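Local coordinates for protein beta-n-acetylhexosaminidase (Streptococcus pneumoniae, PDB 4AZH) that probably removes terminal beta-linked N-acetylglucosamine residues from glycans as a family 20 exo-glycosidase, and binds a lactone-oxime inhibitor in its active site, at residues A227-F232 with S249-G254; G278-I283 with S325-W330. All blocks are in the same frame, centred on the assembly; numbering follows the deposited sequence.

In the fold
Both contacts lie in the TIM-barrel catalytic domain of glycoside hydrolase family 20, at the ends of parallel strands that share one sheet; the centres of the two contacts are about 13 Å apart. They follow one another along the chain: contact 1 pairs strands 224-228 and 247-250 with the loops beyond them, and contact 2 then pairs strand 282-283 with strand 322-330. Strand 272-275 runs between 247-250 and 322-330. The contacts also touch directly, through a probable hydrogen bond from Gly278 N to Trp251 O and where the rings of Phe228 and Trp330 meet. Together they supply five of the ten residues of the inhibitor pocket.

Contact 1: A227-F232 with S249-G254; sequences AFNDGF and SYWSKG. With LOG (N-acetylglucosaminono-1,5-lactone (Z)-oxime), chain E.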
loop_
_atom_site.group_PDB
_atom_site.type_symbol
_atom_site.label_atom_id
_atom_site.label_comp_id
_atom_site.label_asym_id
_atom_site.label_seq_id
_atom_site.Cartn_x
_atom_site.Cartn_y
_atom_site.Cartn_z
ATOM N N ALA A 227 -3.704 1.903 -8.690
ATOM C CA ALA A 227 -5.111 1.571 -8.421
ATOM C C ALA A 227 -5.274 0.068 -8.513
ATOM O O ALA A 227 -4.396 -0.622 -9.087
ATOM C CB ALA A 227 -6.048 2.261 -9.413
ATOM N N PHE A 228 -6.367 -0.463 -7.957
ATOM C CA PHE A 228 -6.580 -1.885 -8.101
ATOM C C PHE A 228 -7.173 -2.156 -9.461
ATOM O O PHE A 228 -7.650 -1.234 -10.149
ATOM C CB PHE A 228 -7.471 -2.460 -7.034
ATOM C CG PHE A 228 -6.959 -2.268 -5.640
ATOM C CD1 PHE A 228 -5.830 -2.949 -5.187
ATOM C CD2 PHE A 228 -7.627 -1.433 -4.759
ATOM C CE1 PHE A 228 -5.375 -2.793 -3.866
ATOM C CE2 PHE A 228 -7.174 -1.276 -3.440
ATOM C CZ PHE A 228 -6.038 -1.936 -3.005
ATOM N N ASN A 229 -7.122 -3.433 -9.845
ATOM C CA ASN A 229 -7.492 -3.840 -11.185
ATOM C C ASN A 229 -8.988 -3.782 -11.471
ATOM O O ASN A 229 -9.381 -3.578 -12.622
ATOM C CB ASN A 229 -6.938 -5.255 -11.482
ATOM C CG ASN A 229 -7.549 -6.313 -10.602
ATOM O OD1 ASN A 229 -7.122 -6.540 -9.444
ATOM N ND2 ASN A 229 -8.557 -6.979 -11.136
ATOM N N ASP A 230 -9.811 -3.962 -10.433
ATOM C CA ASP A 230 -11.242 -4.260 -10.616
ATOM C C ASP A 230 -11.920 -3.406 -11.694
ATOM O O ASP A 230 -12.514 -3.934 -12.627
ATOM C CB ASP A 230 -12.023 -4.122 -9.316
ATOM C CG ASP A 230 -11.331 -4.737 -8.135
ATOM O OD1 ASP A 230 -10.097 -4.607 -7.971
ATOM O OD2 ASP A 230 -12.036 -5.349 -7.316
ATOM N N GLY A 231 -11.810 -2.085 -11.573
ATOM C CA GLY A 231 -12.525 -1.177 -12.457
ATOM C C GLY A 231 -12.055 -1.031 -13.907
ATOM O O GLY A 231 -12.805 -0.519 -14.718
ATOM N N PHE A 232 -10.837 -1.492 -14.229
ATOM C CA PHE A 232 -10.207 -1.224 -15.525
ATOM C C PHE A 232 -10.585 -2.215 -16.605
ATOM O O PHE A 232 -10.381 -3.414 -16.436
ATOM C CB PHE A 232 -8.678 -1.157 -15.395
ATOM C CG PHE A 232 -8.194 0.050 -14.639
ATOM C CD1 PHE A 232 -8.334 0.132 -13.241
ATOM C CD2 PHE A 232 -7.593 1.105 -15.313
ATOM C CE1 PHE A 232 -7.905 1.254 -12.558
ATOM C CE2 PHE A 232 -7.157 2.226 -14.632
ATOM C CZ PHE A 232 -7.306 2.299 -13.249
ATOM N N SER A 249 -2.459 -2.578 -9.334
ATOM C CA SER A 249 -2.334 -3.596 -8.261
ATOM C C SER A 249 -3.374 -4.706 -8.516
ATOM O O SER A 249 -4.576 -4.514 -8.274
ATOM C CB SER A 249 -2.499 -2.958 -6.870
ATOM O OG SER A 249 -2.670 -3.929 -5.828
ATOM N N TYR A 250 -2.899 -5.857 -9.018
ATOM C CA TYR A 250 -3.757 -6.955 -9.524
ATOM C C TYR A 250 -3.856 -8.077 -8.500
ATOM O O TYR A 250 -2.842 -8.702 -8.130
ATOM C CB TYR A 250 -3.242 -7.527 -10.872
ATOM C CG TYR A 250 -4.340 -8.255 -11.655
ATOM C CD1 TYR A 250 -4.780 -9.537 -11.270
ATOM C CD2 TYR A 250 -4.955 -7.658 -12.769
ATOM C CE1 TYR A 250 -5.815 -10.185 -11.945
ATOM C CE2 TYR A 250 -5.980 -8.306 -13.464
ATOM C CZ TYR A 250 -6.401 -9.572 -13.047
ATOM O OH TYR A 250 -7.400 -10.209 -13.723
ATOM N N TRP A 251 -5.082 -8.346 -8.061
ATOM C CA TRP A 251 -5.280 -9.318 -6.994
ATOM C C TRP A 251 -6.125 -10.543 -7.343
ATOM O O TRP A 251 -6.037 -11.568 -6.636
ATOM C CB TRP A 251 -5.789 -8.618 -5.736
ATOM C CG TRP A 251 -7.206 -8.184 -5.904
ATOM C CD1 TRP A 251 -7.672 -7.006 -6.467
ATOM C CD2 TRP A 251 -8.401 -8.962 -5.564
ATOM N NE1 TRP A 251 -9.047 -6.998 -6.499
ATOM C CE2 TRP A 251 -9.546 -8.146 -5.963
ATOM C CE3 TRP A 251 -8.627 -10.218 -4.984
ATOM C CZ2 TRP A 251 -10.859 -8.577 -5.783
ATOM C CZ3 TRP A 251 -9.956 -10.636 -4.805
ATOM C CH2 TRP A 251 -11.045 -9.828 -5.195
ATOM N N SER A 252 -6.923 -10.453 -8.422
ATOM C CA SER A 252 -7.880 -11.504 -8.838
ATOM C C SER A 252 -8.606 -11.110 -10.103
ATOM O O SER A 252 -8.789 -9.911 -10.384
ATOM C CB SER A 252 -8.947 -11.768 -7.752
ATOM O OG SER A 252 -10.072 -12.496 -8.243
ATOM N N LYS A 253 -9.073 -12.109 -10.840
ATOM C CA LYS A 253 -9.922 -11.851 -12.019
ATOM C C LYS A 253 -11.419 -11.866 -11.648
ATOM O O LYS A 253 -12.287 -11.733 -12.502
ATOM C CB LYS A 253 -9.617 -12.833 -13.155
ATOM C CG LYS A 253 -10.249 -12.391 -14.468
ATOM C CD LYS A 253 -9.826 -13.214 -15.667
ATOM C CE LYS A 253 -10.365 -14.636 -15.627
ATOM N NZ LYS A 253 -9.691 -15.294 -16.773
ATOM N N GLY A 254 -11.706 -12.050 -10.365
ATOM C CA GLY A 254 -13.089 -12.116 -9.924
ATOM C C GLY A 254 -13.568 -13.562 -9.838
ATOM O O GLY A 254 -12.788 -14.488 -9.606
HETATM C C2 LOG E . -11.060 -6.017 -0.881
HETATM C C3 LOG E . -10.439 -5.630 0.460
HETATM C C4 LOG E . -10.726 -6.740 1.447
HETATM C C5 LOG E . -10.035 -7.998 0.937
HETATM C C6 LOG E . -10.109 -9.102 2.013
HETATM C C7 LOG E . -9.136 -5.741 -2.428
HETATM C C8 LOG E . -8.449 -4.854 -3.464
HETATM N N2 LOG E . -10.347 -5.301 -1.968
HETATM O O1 LOG E . -11.405 -9.058 -2.592
HETATM O O3 LOG E . -10.939 -4.312 0.946
HETATM O O4 LOG E . -10.163 -6.428 2.695
HETATM O O5 LOG E . -10.655 -8.411 -0.235
HETATM O O6 LOG E . -11.414 -9.616 2.123
HETATM C C1 LOG E . -11.017 -7.425 -1.140
HETATM O O7 LOG E . -8.615 -6.808 -2.100
HETATM N N1 LOG E . -11.433 -7.745 -2.322
#
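Asn229 and Asp230 reach across to Tyr250, Trp251 and Ser252 where two neighbouring parallel strands of the TIM barrel, 224-228 and 247-250, run out into the loops of the active-site end. The strands pair through Phe228 and Ser249, with Ser249 N bonded to Ala227 O at 2.8 Å and a weak return bond from Asn229 N to Ser249 O. The side chain of Asn229 does most of the joining. With CG between its backbone N and carbonyl carbon (chi1 65°), the amide lies stacked over the rim of one face of the Tyr250 ring, the two planes 20° apart. Both ends of the amide are used: OD1 accepts from Trp251 N at 3.1 Å, the donor standing above the carbonyl plane, while ND2 gives a more bent bond to Ser252 O at 3.0 Å. Two bonds thus fix the rotation of a buried amide and tie down the loop after strand 247-250. Tyr250 is held at its far end too, where OH bonds to Ala261 O.

On the ligand side, the Trp251 indole is turned so that its N-H points at Asp230, which lies at the ring edge. One face of the indole looks onto the inhibitor's oxime group (O1 and N1), with acetamido O7 farther off above the ring, and Ser252 CB covers part of the opposite face. Phe228 presents a face to the acetamido methyl, LOG C8, which sits over the ring centre, 3.7 Å from Phe228 CD1, while Ser249 OG, itself bonded to Thr276 OG1, comes to the ring edge. Trp251 NE1 meets Asp230 OD1 at 3.0 Å, on the syn side but 29° out of the carboxylate plane, the oxygen lying almost in the indole plane.

Contact 2: G278-I283 with S325-W330; sequences GDWYYI and SMLSIW. With LOG (N-acetylglucosaminono-1,5-lactone (Z)-oxime), chain E.
Tyr281 and Trp330 meet edge to face beside the bound inhibitor: the pyrrole edge of the indole points into the phenol ring, the centroids of the phenol and of the five-membered ring 4.2 Å apart and the planes at 66°. Trp330 NE1 stands 3.1 Å above the centre of the phenol, whose opposite face rests on Gly278 CA. With CG anti to the carbonyl carbon (chi1 -84°), Tyr281 sends its hydroxyl to the acetamido group, donating from OH to LOG O7 at 2.6 Å. The indole lays one face against the sugar ring near C3 and C5, and LOG O4 approaches its CD2 at 3.2 Å. Ile283 packs CG1 and CD1 against the hydroxymethyl group, C6 and O6.

Behind these groups the backbones hold the geometry. Strands 282-283 and 322-330 run parallel, Tyr282 beside Ile329 and Ile283 beside Trp330, joined by nearly straight bonds from Tyr282 N to Ser328 O at 3.0 Å and from Trp330 N to Tyr282 O at 2.8 Å. Ser328 CB packs against the CD1-CE1 side of the phenol. Farther from the sugar, Trp280 lays CB against Leu327 and brings the edge of its six-membered ring to Met326 O, while its NE1 bonds to Asn301 O. Leu327 and Ile329 also touch helix 340-352, to which Tyr282 OH is tied through Glu342. Strand 282-283, just beyond strand 272-275, adds to the end of strand 322-330, and helix 295-304 connects the two as a beta-alpha-beta unit; the C-terminal end of the TIM barrel here lines the sugar pocket of a family 20 hexosaminidase.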
loop_
_atom_site.group_PDB
_atom_site.type_symbol
_atom_site.label_atom_id
_atom_site.label_comp_id
_atom_site.label_asym_id
_atom_site.label_seq_id
_atom_site.Cartn_x
_atom_site.Cartn_y
_atom_site.Cartn_z
ATOM N N GLY A 278 -4.434 -12.347 -4.629
ATOM C CA GLY A 278 -5.394 -12.775 -3.641
ATOM C C GLY A 278 -4.942 -13.974 -2.803
ATOM O O GLY A 278 -5.351 -14.094 -1.664
ATOM N N ASP A 279 -4.092 -14.847 -3.357
ATOM C CA ASP A 279 -3.631 -16.042 -2.625
ATOM C C ASP A 279 -2.917 -15.694 -1.318
ATOM O O ASP A 279 -2.935 -16.470 -0.383
ATOM C CB ASP A 279 -2.681 -16.892 -3.478
ATOM C CG ASP A 279 -3.357 -17.568 -4.653
ATOM O OD1 ASP A 279 -4.609 -17.580 -4.771
ATOM O OD2 ASP A 279 -2.583 -18.091 -5.473
ATOM N N TRP A 280 -2.295 -14.528 -1.276
ATOM C CA TRP A 280 -1.471 -14.143 -0.177
ATOM C C TRP A 280 -2.211 -13.349 0.864
ATOM O O TRP A 280 -1.584 -12.894 1.807
ATOM C CB TRP A 280 -0.290 -13.325 -0.689
ATOM C CG TRP A 280 0.593 -14.069 -1.657
ATOM C CD1 TRP A 280 0.986 -15.401 -1.603
ATOM C CD2 TRP A 280 1.229 -13.540 -2.880
ATOM N NE1 TRP A 280 1.802 -15.720 -2.666
ATOM C CE2 TRP A 280 1.977 -14.652 -3.470
ATOM C CE3 TRP A 280 1.259 -12.298 -3.512
ATOM C CZ2 TRP A 280 2.703 -14.505 -4.638
ATOM C CZ3 TRP A 280 1.996 -12.172 -4.692
ATOM C CH2 TRP A 280 2.698 -13.251 -5.239
ATOM N N TYR A 281 -3.525 -13.154 0.706
ATOM C CA TYR A 281 -4.314 -12.299 1.608
ATOM C C TYR A 281 -4.465 -12.955 3.010
ATOM O O TYR A 281 -4.764 -14.147 3.131
ATOM C CB TYR A 281 -5.712 -12.114 1.034
ATOM C CG TYR A 281 -5.888 -11.023 0.014
ATOM C CD1 TYR A 281 -4.786 -10.367 -0.551
ATOM C CD2 TYR A 281 -7.158 -10.678 -0.426
ATOM C CE1 TYR A 281 -4.948 -9.369 -1.504
ATOM C CE2 TYR A 281 -7.338 -9.673 -1.362
ATOM C CZ TYR A 281 -6.231 -9.011 -1.904
ATOM O OH TYR A 281 -6.394 -7.996 -2.836
ATOM N N TYR A 282 -4.240 -12.184 4.060
ATOM C CA TYR A 282 -4.690 -12.589 5.372
ATOM C C TYR A 282 -5.623 -11.512 5.938
ATOM O O TYR A 282 -5.314 -10.317 5.924
ATOM C CB TYR A 282 -3.515 -12.854 6.296
ATOM C CG TYR A 282 -3.918 -13.063 7.737
ATOM C CD1 TYR A 282 -4.890 -14.020 8.083
ATOM C CD2 TYR A 282 -3.329 -12.321 8.764
ATOM C CE1 TYR A 282 -5.261 -14.214 9.410
ATOM C CE2 TYR A 282 -3.695 -12.517 10.095
ATOM C CZ TYR A 282 -4.652 -13.462 10.411
ATOM O OH TYR A 282 -5.025 -13.673 11.728
ATOM N N ILE A 283 -6.795 -11.952 6.380
ATOM C CA ILE A 283 -7.768 -11.092 7.015
ATOM C C ILE A 283 -7.641 -11.359 8.529
ATOM O O ILE A 283 -7.768 -12.493 8.968
ATOM C CB ILE A 283 -9.161 -11.452 6.504
ATOM C CG1 ILE A 283 -9.269 -11.108 5.006
ATOM C CG2 ILE A 283 -10.220 -10.765 7.320
ATOM C CD1 ILE A 283 -10.393 -11.853 4.309
ATOM N N SER A 325 5.860 -7.583 -6.296
ATOM C CA SER A 325 4.740 -8.282 -5.701
ATOM C C SER A 325 4.393 -7.712 -4.331
ATOM O O SER A 325 5.275 -7.242 -3.610
ATOM C CB SER A 325 5.049 -9.766 -5.538
ATOM O OG SER A 325 5.175 -10.383 -6.811
ATOM N N MET A 326 3.104 -7.798 -3.976
ATOM C CA MET A 326 2.612 -7.274 -2.707
ATOM C C MET A 326 1.775 -8.311 -1.927
ATOM O O MET A 326 0.813 -8.888 -2.449
ATOM C CB MET A 326 1.855 -5.950 -2.952
ATOM C CG MET A 326 1.077 -5.427 -1.765
ATOM S SD MET A 326 0.654 -3.674 -1.853
ATOM C CE MET A 326 -1.087 -3.707 -2.304
ATOM N N LEU A 327 2.165 -8.543 -0.673
ATOM C CA LEU A 327 1.410 -9.370 0.259
ATOM C C LEU A 327 0.481 -8.497 1.133
ATOM O O LEU A 327 0.912 -7.453 1.646
ATOM C CB LEU A 327 2.396 -10.091 1.130
ATOM C CG LEU A 327 1.780 -11.222 1.944
ATOM C CD1 LEU A 327 2.672 -12.455 1.913
ATOM C CD2 LEU A 327 1.481 -10.735 3.344
ATOM N N SER A 328 -0.774 -8.902 1.325
ATOM C CA SER A 328 -1.752 -7.968 1.907
ATOM C C SER A 328 -2.426 -8.447 3.183
ATOM O O SER A 328 -2.938 -9.582 3.250
ATOM C CB SER A 328 -2.797 -7.577 0.863
ATOM O OG SER A 328 -2.154 -7.194 -0.357
ATOM N N ILE A 329 -2.413 -7.581 4.199
ATOM C CA ILE A 329 -3.115 -7.844 5.450
ATOM C C ILE A 329 -4.342 -6.951 5.509
ATOM O O ILE A 329 -4.233 -5.732 5.390
ATOM C CB ILE A 329 -2.246 -7.557 6.705
ATOM C CG1 ILE A 329 -0.845 -8.181 6.566
ATOM C CG2 ILE A 329 -2.983 -8.023 7.953
ATOM C CD1 ILE A 329 -0.827 -9.684 6.327
ATOM N N TRP A 330 -5.505 -7.560 5.678
ATOM C CA TRP A 330 -6.743 -6.821 5.648
ATOM C C TRP A 330 -7.437 -6.934 6.968
ATOM O O TRP A 330 -7.209 -7.886 7.708
ATOM C CB TRP A 330 -7.637 -7.372 4.570
ATOM C CG TRP A 330 -7.052 -7.259 3.190
ATOM C CD1 TRP A 330 -6.446 -8.270 2.434
ATOM C CD2 TRP A 330 -7.022 -6.063 2.327
ATOM N NE1 TRP A 330 -6.059 -7.788 1.207
ATOM C CE2 TRP A 330 -6.367 -6.472 1.085
ATOM C CE3 TRP A 330 -7.430 -4.748 2.470
ATOM C CZ2 TRP A 330 -6.151 -5.587 0.049
ATOM C CZ3 TRP A 330 -7.217 -3.867 1.416
ATOM C CH2 TRP A 330 -6.582 -4.277 0.231
HETATM C C2 LOG E . -11.060 -6.017 -0.881
HETATM C C3 LOG E . -10.439 -5.630 0.460
HETATM C C4 LOG E . -10.726 -6.740 1.447
HETATM C C5 LOG E . -10.035 -7.998 0.937
HETATM C C6 LOG E . -10.109 -9.102 2.013
HETATM C C7 LOG E . -9.136 -5.741 -2.428
HETATM C C8 LOG E . -8.449 -4.854 -3.464
HETATM N N2 LOG E . -10.347 -5.301 -1.968
HETATM O O1 LOG E . -11.405 -9.058 -2.592
HETATM O O3 LOG E . -10.939 -4.312 0.946
HETATM O O4 LOG E . -10.163 -6.428 2.695
HETATM O O5 LOG E . -10.655 -8.411 -0.235
HETATM O O6 LOG E . -11.414 -9.616 2.123
HETATM C C1 LOG E . -11.017 -7.425 -1.140
HETATM O O7 LOG E . -8.615 -6.808 -2.100
HETATM N N1 LOG E . -11.433 -7.745 -2.322
#